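Local coordinates for protein apicoplast TIC22, putative (Plasmodium falciparum 3D7, PDB 4E6Z) that acts as an essential chaperone required for protein import into the apicoplast of the malaria parasite, at residues I77-I82 with M102-Y107; E140-F145 with W166-S171; S171-Q176 with F213-D218. All coordinates share one frame; numbering follows the deposited sequence.

Contact 1. Residues I77-I82 with M102-Y107; sequences IPVFLI and MFLCPY
Phe80 and Phe103 pair through their backbones as an antiparallel hydrogen-bonded pair. Phe80 N donates to Phe103 O at 2.7 Å, and Phe103 N donates to Phe80 O at 2.8 Å. Both donors lie in the plane of the carbonyl they meet, and the second bond is nearly straight, with 173° at the hydrogen. This is a single bridge. Two weaker CH-O contacts flank it, from Val79 CA to Phe103 O and from Met102 CA to Phe80 O. One water extends the link by donating to Pro78 O and to Leu104 O. Leu104 O also bonds to Ser263 OG.

Pro106 packs on the Phe80 ring. Pro106 CB sits over the centre of the Phe80 ring, 3.7 Å from the centroid and only 6° off the ring normal, a CH-pi contact. Pro106 CD lies 3.7 Å from Phe80 CE2. Phe80 CG is anti to the carbonyl carbon (chi1 -58°), which places the start of the ring near Pro106 CA. Tyr266 meets Phe80 with its ring plane nearly perpendicular.

The remaining contacts are apolar. Val79 CG1 touches Met102 CB at 3.6 Å. Leu81 and the selenomethionine Met102 lie side by side and point the same way, with CG near CG. Ile82 CD1 reaches Phe103 CE2 at 3.9 Å and comes obliquely to that ring. Leu104 CD2 meets Ile77 CG2.

Cys105 is the N-cap of helix 106-119, and its SG accepts a weak bond from Tyr107 N. The chain thus passes from strand 97-103 through Leu104 and Cys105 into that helix. An isolated antiparallel bridge links strand 78-83, paired with 129-134, to strand 97-103 of the three-stranded sheet, in the buried core of the Tic22-like fold.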
loop_
_atom_site.group_PDB
_atom_site.type_symbol
_atom_site.label_atom_id
_atom_site.label_comp_id
_atom_site.label_asym_id
_atom_site.label_seq_id
_atom_site.Cartn_x
_atom_site.Cartn_y
_atom_site.Cartn_z
ATOM N N ILE A 77 5.908 2.504 4.714
ATOM C CA ILE A 77 4.615 2.358 4.061
ATOM C C ILE A 77 3.538 1.975 5.077
ATOM O O ILE A 77 3.577 0.882 5.644
ATOM C CB ILE A 77 4.663 1.288 2.961
ATOM C CG1 ILE A 77 5.809 1.574 1.986
ATOM C CG2 ILE A 77 3.328 1.212 2.235
ATOM C CD1 ILE A 77 6.131 0.414 1.070
ATOM N N PRO A 78 2.577 2.883 5.313
ATOM C CA PRO A 78 1.464 2.642 6.237
ATOM C C PRO A 78 0.508 1.585 5.701
ATOM O O PRO A 78 0.304 1.500 4.490
ATOM C CB PRO A 78 0.746 4.000 6.288
ATOM C CG PRO A 78 1.727 4.990 5.739
ATOM C CD PRO A 78 2.516 4.231 4.726
ATOM N N VAL A 79 -0.055 0.784 6.601
ATOM C CA VAL A 79 -1.111 -0.163 6.263
ATOM C C VAL A 79 -2.228 -0.023 7.295
ATOM O O VAL A 79 -1.966 0.202 8.481
ATOM C CB VAL A 79 -0.597 -1.612 6.254
ATOM C CG1 VAL A 79 -1.751 -2.593 6.002
ATOM C CG2 VAL A 79 0.496 -1.776 5.219
ATOM N N PHE A 80 -3.472 -0.153 6.848
ATOM C CA PHE A 80 -4.609 0.136 7.711
ATOM C C PHE A 80 -5.535 -1.053 7.912
ATOM O O PHE A 80 -5.832 -1.792 6.978
ATOM C CB PHE A 80 -5.386 1.341 7.181
ATOM C CG PHE A 80 -4.551 2.576 7.049
ATOM C CD1 PHE A 80 -4.465 3.489 8.088
ATOM C CD2 PHE A 80 -3.824 2.812 5.892
ATOM C CE1 PHE A 80 -3.679 4.625 7.969
ATOM C CE2 PHE A 80 -3.039 3.941 5.768
ATOM C CZ PHE A 80 -2.968 4.850 6.806
ATOM N N LEU A 81 -5.976 -1.228 9.154
ATOM C CA LEU A 81 -6.922 -2.280 9.493
ATOM C C LEU A 81 -8.093 -1.700 10.267
ATOM O O LEU A 81 -8.001 -0.617 10.843
ATOM C CB LEU A 81 -6.250 -3.371 10.326
ATOM C CG LEU A 81 -5.129 -4.213 9.716
ATOM C CD1 LEU A 81 -3.806 -3.502 9.871
ATOM C CD2 LEU A 81 -5.065 -5.568 10.391
ATOM N N ILE A 82 -9.204 -2.421 10.275
ATOM C CA ILE A 82 -10.337 -2.040 11.100
ATOM C C ILE A 82 -10.306 -2.931 12.339
ATOM O O ILE A 82 -10.160 -4.147 12.236
ATOM C CB ILE A 82 -11.677 -2.169 10.344
ATOM C CG1 ILE A 82 -11.774 -1.113 9.239
ATOM C CG2 ILE A 82 -12.848 -1.999 11.300
ATOM C CD1 ILE A 82 -10.769 -1.276 8.131
HETATM N N MSE A 102 -6.179 -5.961 5.154
HETATM C CA MSE A 102 -5.213 -4.893 5.356
HETATM C C MSE A 102 -5.223 -3.969 4.144
HETATM O O MSE A 102 -5.047 -4.420 3.016
HETATM C CB MSE A 102 -3.823 -5.483 5.548
HETATM C CG MSE A 102 -3.764 -6.530 6.630
HETATM SE SE MSE A 102 -1.978 -7.255 6.874
HETATM C CE MSE A 102 -1.665 -7.962 5.079
ATOM N N PHE A 103 -5.449 -2.681 4.375
ATOM C CA PHE A 103 -5.602 -1.726 3.281
ATOM C C PHE A 103 -4.384 -0.817 3.146
ATOM O O PHE A 103 -3.862 -0.308 4.138
ATOM C CB PHE A 103 -6.862 -0.880 3.482
ATOM C CG PHE A 103 -8.132 -1.685 3.548
ATOM C CD1 PHE A 103 -8.881 -1.914 2.406
ATOM C CD2 PHE A 103 -8.574 -2.214 4.756
ATOM C CE1 PHE A 103 -10.047 -2.657 2.459
ATOM C CE2 PHE A 103 -9.745 -2.956 4.819
ATOM C CZ PHE A 103 -10.485 -3.178 3.668
ATOM N N LEU A 104 -3.933 -0.617 1.913
ATOM C CA LEU A 104 -2.843 0.317 1.651
ATOM C C LEU A 104 -3.367 1.748 1.626
ATOM O O LEU A 104 -2.610 2.699 1.821
ATOM C CB LEU A 104 -2.131 -0.032 0.343
ATOM C CG LEU A 104 -1.089 -1.146 0.471
ATOM C CD1 LEU A 104 -0.830 -1.831 -0.863
ATOM C CD2 LEU A 104 0.205 -0.601 1.064
ATOM N N CYS A 105 -4.671 1.890 1.393
ATOM C CA CYS A 105 -5.319 3.202 1.380
ATOM C C CYS A 105 -6.327 3.299 2.515
ATOM O O CYS A 105 -7.234 2.473 2.613
ATOM C CB CYS A 105 -6.008 3.459 0.037
ATOM S SG CYS A 105 -6.968 4.994 -0.041
ATOM N N PRO A 106 -6.167 4.317 3.376
ATOM C CA PRO A 106 -6.974 4.463 4.593
ATOM C C PRO A 106 -8.443 4.711 4.275
ATOM O O PRO A 106 -9.307 4.407 5.094
ATOM C CB PRO A 106 -6.366 5.698 5.266
ATOM C CG PRO A 106 -5.764 6.479 4.128
ATOM C CD PRO A 106 -5.230 5.442 3.194
ATOM N N TYR A 107 -8.723 5.262 3.101
ATOM C CA TYR A 107 -10.100 5.564 2.728
ATOM C C TYR A 107 -10.839 4.311 2.267
ATOM O O TYR A 107 -12.058 4.236 2.370
ATOM C CB TYR A 107 -10.144 6.678 1.677
ATOM C CG TYR A 107 -9.446 7.937 2.142
ATOM C CD1 TYR A 107 -9.982 8.716 3.160
ATOM C CD2 TYR A 107 -8.241 8.336 1.580
ATOM C CE1 TYR A 107 -9.341 9.863 3.597
ATOM C CE2 TYR A 107 -7.594 9.480 2.007
ATOM C CZ TYR A 107 -8.149 10.241 3.016
ATOM O OH TYR A 107 -7.504 11.380 3.443
HETATM O O HOH W 1 -0.124 3.273 2.493
#

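Contact 2. Residues E140-F145 with W166-S171; sequences ELMKEF and WKLISS
Met142 and Trp166 mark the closest backbone approach, with their CA atoms 5.8 Å apart. Helix segment 140-145 packs across strand 166-169. Their axes come within 8.5 Å, and their N-to-C directions differ by 140°, so they run roughly antiparallel. No hydrogen bond joins the two segments.

Leu141 and Trp166 carry the contact, and both are only partly buried. Leu141 lies over one face of the indole. Its CD1 is 4.0 Å from the centroid of the six-membered ring and 14° off the normal, a CH-pi contact. CB of Leu141 covers the five-membered part and is 3.9 Å from Trp166 CD1. The other methyl, CD2, sits 4.0 Å from Trp166 NE1. The first torsion of Leu141 (chi1 -72°) sets CG anti to the carbonyl carbon; CD1 and CD2 both meet the indole.

Met142, a selenomethionine, reaches the strand beside Trp166. Its CG lies 3.9 Å from Trp166 O. Its SE is 4.3 Å from Leu168 CB, a looser contact. Glu144 comes near with OE1, at 4.3 Å from Trp166 NE1. That carboxylate is poorly ordered and makes no hydrogen bond to the indole.

Trp166 also packs on Pro89, Cys100 and Met102, and Leu168 packs on Tyr192. Helix 135-150 packs on strand 164-169, an edge strand of the three-stranded sheet.

The chemistry is that of dispersion between aliphatic groups and an aromatic face. Between these segments the contact rests on apolar surface and the CH-pi stack, with no directional polar bond.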
loop_
_atom_site.group_PDB
_atom_site.type_symbol
_atom_site.label_atom_id
_atom_site.label_comp_id
_atom_site.label_asym_id
_atom_site.label_seq_id
_atom_site.Cartn_x
_atom_site.Cartn_y
_atom_site.Cartn_z
ATOM N N GLU A 140 5.648 -9.356 7.286
ATOM C CA GLU A 140 5.917 -10.354 8.315
ATOM C C GLU A 140 4.700 -11.245 8.539
ATOM O O GLU A 140 4.837 -12.430 8.832
ATOM C CB GLU A 140 6.321 -9.676 9.625
ATOM C CG GLU A 140 7.597 -8.855 9.529
ATOM C CD GLU A 140 7.900 -8.090 10.805
ATOM O OE1 GLU A 140 7.016 -8.028 11.688
ATOM O OE2 GLU A 140 9.021 -7.548 10.922
ATOM N N LEU A 141 3.511 -10.671 8.388
ATOM C CA LEU A 141 2.269 -11.411 8.579
ATOM C C LEU A 141 1.993 -12.376 7.430
ATOM O O LEU A 141 1.807 -13.573 7.648
ATOM C CB LEU A 141 1.091 -10.449 8.760
ATOM C CG LEU A 141 1.045 -9.701 10.096
ATOM C CD1 LEU A 141 -0.112 -8.714 10.125
ATOM C CD2 LEU A 141 0.944 -10.684 11.259
HETATM N N MSE A 142 1.966 -11.852 6.211
HETATM C CA MSE A 142 1.712 -12.671 5.028
HETATM C C MSE A 142 2.726 -13.803 4.913
HETATM O O MSE A 142 2.393 -14.904 4.475
HETATM C CB MSE A 142 1.757 -11.806 3.769
HETATM C CG MSE A 142 0.849 -10.595 3.824
HETATM SE SE MSE A 142 1.359 -9.236 2.536
HETATM C CE MSE A 142 1.019 -10.226 0.891
ATOM N N LYS A 143 3.963 -13.519 5.308
ATOM C CA LYS A 143 5.054 -14.485 5.230
ATOM C C LYS A 143 4.944 -15.539 6.327
ATOM O O LYS A 143 5.018 -16.738 6.061
ATOM C CB LYS A 143 6.398 -13.765 5.341
ATOM C CG LYS A 143 7.606 -14.683 5.313
ATOM C CD LYS A 143 8.846 -13.959 5.810
ATOM C CE LYS A 143 9.044 -12.645 5.074
ATOM N NZ LYS A 143 10.178 -11.860 5.634
ATOM N N GLU A 144 4.777 -15.076 7.561
ATOM C CA GLU A 144 4.613 -15.961 8.709
ATOM C C GLU A 144 3.439 -16.920 8.519
ATOM O O GLU A 144 3.377 -17.976 9.153
ATOM C CB GLU A 144 4.427 -15.130 9.980
ATOM C CG GLU A 144 3.528 -15.760 11.026
ATOM C CD GLU A 144 2.556 -14.760 11.618
ATOM O OE1 GLU A 144 1.478 -14.555 11.018
ATOM O OE2 GLU A 144 2.869 -14.177 12.677
ATOM N N PHE A 145 2.512 -16.551 7.641
ATOM C CA PHE A 145 1.342 -17.379 7.365
ATOM C C PHE A 145 1.712 -18.645 6.600
ATOM O O PHE A 145 1.280 -19.743 6.951
ATOM C CB PHE A 145 0.293 -16.584 6.583
ATOM C CG PHE A 145 -0.822 -17.428 6.034
ATOM C CD1 PHE A 145 -1.853 -17.857 6.853
ATOM C CD2 PHE A 145 -0.842 -17.789 4.696
ATOM C CE1 PHE A 145 -2.881 -18.633 6.350
ATOM C CE2 PHE A 145 -1.867 -18.564 4.188
ATOM C CZ PHE A 145 -2.887 -18.987 5.016
ATOM N N TRP A 166 -4.010 -13.120 6.081
ATOM C CA TRP A 166 -3.916 -11.668 6.019
ATOM C C TRP A 166 -3.909 -11.192 4.570
ATOM O O TRP A 166 -2.929 -11.379 3.853
ATOM C CB TRP A 166 -2.657 -11.194 6.746
ATOM C CG TRP A 166 -2.642 -11.590 8.188
ATOM C CD1 TRP A 166 -2.068 -12.708 8.733
ATOM C CD2 TRP A 166 -3.241 -10.877 9.275
ATOM N NE1 TRP A 166 -2.268 -12.726 10.093
ATOM C CE2 TRP A 166 -2.989 -11.614 10.451
ATOM C CE3 TRP A 166 -3.967 -9.685 9.369
ATOM C CZ2 TRP A 166 -3.434 -11.199 11.702
ATOM C CZ3 TRP A 166 -4.411 -9.274 10.612
ATOM C CH2 TRP A 166 -4.141 -10.028 11.762
ATOM N N LYS A 167 -5.012 -10.581 4.148
ATOM C CA LYS A 167 -5.188 -10.159 2.760
ATOM C C LYS A 167 -4.881 -8.676 2.570
ATOM O O LYS A 167 -5.545 -7.815 3.145
ATOM C CB LYS A 167 -6.611 -10.468 2.297
ATOM C CG LYS A 167 -6.934 -10.007 0.892
ATOM C CD LYS A 167 -8.406 -10.232 0.571
ATOM C CE LYS A 167 -8.725 -11.710 0.431
ATOM N NZ LYS A 167 -8.042 -12.315 -0.747
ATOM N N LEU A 168 -3.872 -8.388 1.755
ATOM C CA LEU A 168 -3.480 -7.011 1.478
ATOM C C LEU A 168 -4.314 -6.442 0.332
ATOM O O LEU A 168 -4.420 -7.055 -0.729
ATOM C CB LEU A 168 -1.986 -6.946 1.141
ATOM C CG LEU A 168 -1.344 -5.576 0.896
ATOM C CD1 LEU A 168 -1.367 -4.717 2.150
ATOM C CD2 LEU A 168 0.083 -5.744 0.393
ATOM N N ILE A 169 -4.904 -5.272 0.552
ATOM C CA ILE A 169 -5.727 -4.618 -0.462
ATOM C C ILE A 169 -5.093 -3.329 -0.984
ATOM O O ILE A 169 -5.028 -2.330 -0.264
ATOM C CB ILE A 169 -7.117 -4.258 0.100
ATOM C CG1 ILE A 169 -7.726 -5.448 0.843
ATOM C CG2 ILE A 169 -8.030 -3.774 -1.021
ATOM C CD1 ILE A 169 -7.905 -6.672 -0.021
ATOM N N SER A 170 -4.642 -3.345 -2.238
ATOM C CA SER A 170 -4.094 -2.141 -2.857
ATOM C C SER A 170 -5.147 -1.044 -2.929
ATOM O O SER A 170 -6.339 -1.322 -2.906
ATOM C CB SER A 170 -3.557 -2.436 -4.264
ATOM O OG SER A 170 -2.355 -3.179 -4.216
ATOM N N SER A 171 -4.697 0.204 -3.009
ATOM C CA SER A 171 -5.603 1.334 -3.164
ATOM C C SER A 171 -6.545 1.104 -4.336
ATOM O O SER A 171 -6.105 0.861 -5.460
ATOM C CB SER A 171 -4.816 2.627 -3.383
ATOM O OG SER A 171 -5.686 3.707 -3.679
#

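Contact 3. Residues S171-Q176 with F213-D218; sequences SKRQLQ and FFDLED
Gln174 reaches across to the start of helix 216-227 and bonds there through both ends of its amide. Leu216 N donates to Gln174 OE1 at 2.9 Å, with 174° at the hydrogen. The bond is straight, though the donor stands above the amide carbonyl plane. Gln174 NE2 donates to Glu217 OE2 at 2.6 Å. That carboxylate oxygen lies close to the amide plane of Gln174, while NE2 approaches it from above the carboxylate. The two planes are 88° apart, and the side chains meet tip to tip. Gln174 OE1 also lies 3.0 Å from Glu217 OE2, two acceptors with no bond between them. Gln174 OE1 accepts from Asn177 ND2, a residue of its own helix. Asp215 is the N-cap residue of helix 216-227 but makes no capping bond with its side chain.

The charged contacts form a salt-bridge network of Arg173, Asp215 and Glu217. Glu217 OE1 sits over the centre of the guanidinium face, 3.6 Å from Arg173 NH1. The two flat groups are stacked, 16° apart, and no N-H points at the oxygen. Asp215 OD2 lies instead at the guanidinium edge, 3.6 Å from Arg173 NH2. It is hydrogen-bonded to Ser260 OG, its stronger partner.

Packing is modest. Gln174 CG lies 3.3 Å from Phe214 O, and the Gln174 amide stacks nearly parallel to the Asp215 carboxylate. On the other helix, Ser171 is the N-cap, and its OG accepts a weak bond from Gln174 N.

Buried Gln174 therefore satisfies a backbone N-H in the first turn of helix 216-227 and one oxygen of Glu217. The nearby Arg173 would probably offset part of the charge of the two carboxylates, although both contacts are long and that to Glu217 rests on charge alone.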
loop_
_atom_site.group_PDB
_atom_site.type_symbol
_atom_site.label_atom_id
_atom_site.label_comp_id
_atom_site.label_asym_id
_atom_site.label_seq_id
_atom_site.Cartn_x
_atom_site.Cartn_y
_atom_site.Cartn_z
ATOM N N SER A 171 -4.697 0.204 -3.009
ATOM C CA SER A 171 -5.603 1.334 -3.164
ATOM C C SER A 171 -6.545 1.104 -4.336
ATOM O O SER A 171 -6.105 0.861 -5.460
ATOM C CB SER A 171 -4.816 2.627 -3.383
ATOM O OG SER A 171 -5.686 3.707 -3.679
ATOM N N LYS A 172 -7.843 1.180 -4.067
ATOM C CA LYS A 172 -8.844 0.966 -5.104
ATOM C C LYS A 172 -8.635 1.943 -6.261
ATOM O O LYS A 172 -8.749 1.573 -7.426
ATOM C CB LYS A 172 -10.247 1.130 -4.521
ATOM C CG LYS A 172 -11.372 0.839 -5.494
ATOM C CD LYS A 172 -12.708 1.297 -4.930
ATOM C CE LYS A 172 -13.865 0.844 -5.803
ATOM N NZ LYS A 172 -14.032 -0.639 -5.786
ATOM N N ARG A 173 -8.319 3.188 -5.923
ATOM C CA ARG A 173 -8.150 4.245 -6.912
ATOM C C ARG A 173 -6.868 4.073 -7.743
ATOM O O ARG A 173 -6.827 4.439 -8.914
ATOM C CB ARG A 173 -8.166 5.612 -6.220
ATOM C CG ARG A 173 -8.041 6.792 -7.164
ATOM C CD ARG A 173 -7.973 8.108 -6.401
ATOM N NE ARG A 173 -6.826 8.159 -5.499
ATOM C CZ ARG A 173 -6.358 9.273 -4.942
ATOM N NH1 ARG A 173 -6.933 10.439 -5.201
ATOM N NH2 ARG A 173 -5.308 9.219 -4.132
ATOM N N GLN A 174 -5.822 3.521 -7.137
ATOM C CA GLN A 174 -4.569 3.305 -7.850
ATOM C C GLN A 174 -4.639 2.082 -8.764
ATOM O O GLN A 174 -4.010 2.059 -9.823
ATOM C CB GLN A 174 -3.388 3.191 -6.879
ATOM C CG GLN A 174 -3.196 4.411 -5.987
ATOM C CD GLN A 174 -3.182 5.718 -6.765
ATOM O OE1 GLN A 174 -2.610 5.806 -7.853
ATOM N NE2 GLN A 174 -3.818 6.742 -6.209
ATOM N N LEU A 175 -5.399 1.068 -8.361
ATOM C CA LEU A 175 -5.614 -0.097 -9.213
ATOM C C LEU A 175 -6.300 0.326 -10.498
ATOM O O LEU A 175 -5.992 -0.180 -11.577
ATOM C CB LEU A 175 -6.452 -1.152 -8.498
ATOM C CG LEU A 175 -5.702 -2.088 -7.549
ATOM C CD1 LEU A 175 -6.675 -2.779 -6.586
ATOM C CD2 LEU A 175 -4.902 -3.104 -8.353
ATOM N N GLN A 176 -7.232 1.262 -10.376
ATOM C CA GLN A 176 -7.883 1.827 -11.544
ATOM C C GLN A 176 -6.897 2.635 -12.385
ATOM O O GLN A 176 -6.842 2.487 -13.606
ATOM C CB GLN A 176 -9.065 2.702 -11.135
ATOM C CG GLN A 176 -9.872 3.202 -12.319
ATOM C CD GLN A 176 -10.316 2.078 -13.243
ATOM O OE1 GLN A 176 -11.155 1.246 -12.879
ATOM N NE2 GLN A 176 -9.756 2.053 -14.451
ATOM N N PHE A 213 6.352 5.077 -6.686
ATOM C CA PHE A 213 5.208 5.725 -6.054
ATOM C C PHE A 213 4.002 4.814 -5.937
ATOM O O PHE A 213 3.625 4.146 -6.900
ATOM C CB PHE A 213 4.808 6.985 -6.824
ATOM C CG PHE A 213 5.892 8.013 -6.908
ATOM C CD1 PHE A 213 5.982 9.024 -5.966
ATOM C CD2 PHE A 213 6.826 7.968 -7.929
ATOM C CE1 PHE A 213 6.984 9.975 -6.044
ATOM C CE2 PHE A 213 7.826 8.911 -8.013
ATOM C CZ PHE A 213 7.908 9.917 -7.069
ATOM N N PHE A 214 3.391 4.800 -4.756
ATOM C CA PHE A 214 2.130 4.097 -4.573
ATOM C C PHE A 214 0.987 4.879 -5.212
ATOM O O PHE A 214 0.087 4.293 -5.806
ATOM C CB PHE A 214 1.857 3.810 -3.091
ATOM C CG PHE A 214 2.566 2.590 -2.582
ATOM C CD1 PHE A 214 1.947 1.350 -2.606
ATOM C CD2 PHE A 214 3.864 2.676 -2.106
ATOM C CE1 PHE A 214 2.604 0.219 -2.149
ATOM C CE2 PHE A 214 4.527 1.550 -1.651
ATOM C CZ PHE A 214 3.898 0.320 -1.675
ATOM N N ASP A 215 1.036 6.203 -5.099
ATOM C CA ASP A 215 0.041 7.058 -5.736
ATOM C C ASP A 215 0.541 7.637 -7.057
ATOM O O ASP A 215 1.578 8.300 -7.104
ATOM C CB ASP A 215 -0.397 8.183 -4.797
ATOM C CG ASP A 215 -1.305 7.691 -3.679
ATOM O OD1 ASP A 215 -1.338 6.465 -3.433
ATOM O OD2 ASP A 215 -1.984 8.531 -3.049
ATOM N N LEU A 216 -0.204 7.372 -8.125
ATOM C CA LEU A 216 0.101 7.926 -9.433
ATOM C C LEU A 216 0.230 9.444 -9.350
ATOM O O LEU A 216 1.154 10.029 -9.910
ATOM C CB LEU A 216 -0.985 7.552 -10.445
ATOM C CG LEU A 216 -0.858 8.216 -11.824
ATOM C CD1 LEU A 216 0.510 7.952 -12.436
ATOM C CD2 LEU A 216 -1.962 7.756 -12.766
ATOM N N GLU A 217 -0.701 10.074 -8.640
ATOM C CA GLU A 217 -0.729 11.528 -8.532
ATOM C C GLU A 217 0.530 12.099 -7.872
ATOM O O GLU A 217 0.923 13.233 -8.154
ATOM C CB GLU A 217 -2.000 12.004 -7.815
ATOM C CG GLU A 217 -2.601 10.990 -6.840
ATOM C CD GLU A 217 -3.486 9.952 -7.519
ATOM O OE1 GLU A 217 -4.628 10.288 -7.903
ATOM O OE2 GLU A 217 -3.043 8.794 -7.656
ATOM N N ASP A 218 1.164 11.313 -7.005
ATOM C CA ASP A 218 2.444 11.711 -6.419
ATOM C C ASP A 218 3.545 11.682 -7.479
ATOM O O ASP A 218 4.397 12.567 -7.527
ATOM C CB ASP A 218 2.822 10.799 -5.249
ATOM C CG ASP A 218 1.945 11.019 -4.019
ATOM O OD1 ASP A 218 1.296 12.085 -3.915
ATOM O OD2 ASP A 218 1.916 10.125 -3.149
#

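In the fold
From the N terminus, contact 1 closes first, as the end of strand 97-103 returns to strand 78-83. Contact 2 follows, closing the loop between helix 135-150 and strand 164-169. Contact 3 closes last, between the starts of helices 172-179 and 216-227. The three are in series; none nests in or crosses another. Strands 97-103 and 164-169 are parallel neighbours, and backbone bonds of Met102 to Lys167 and Ile169 join contacts 1 and 2. Contacts 2 and 3 share Ser171, where the chain leaves strand 164-169 for the next helix. Phe214 packs on Ile77 and Leu104, tying contact 3 back to contact 1.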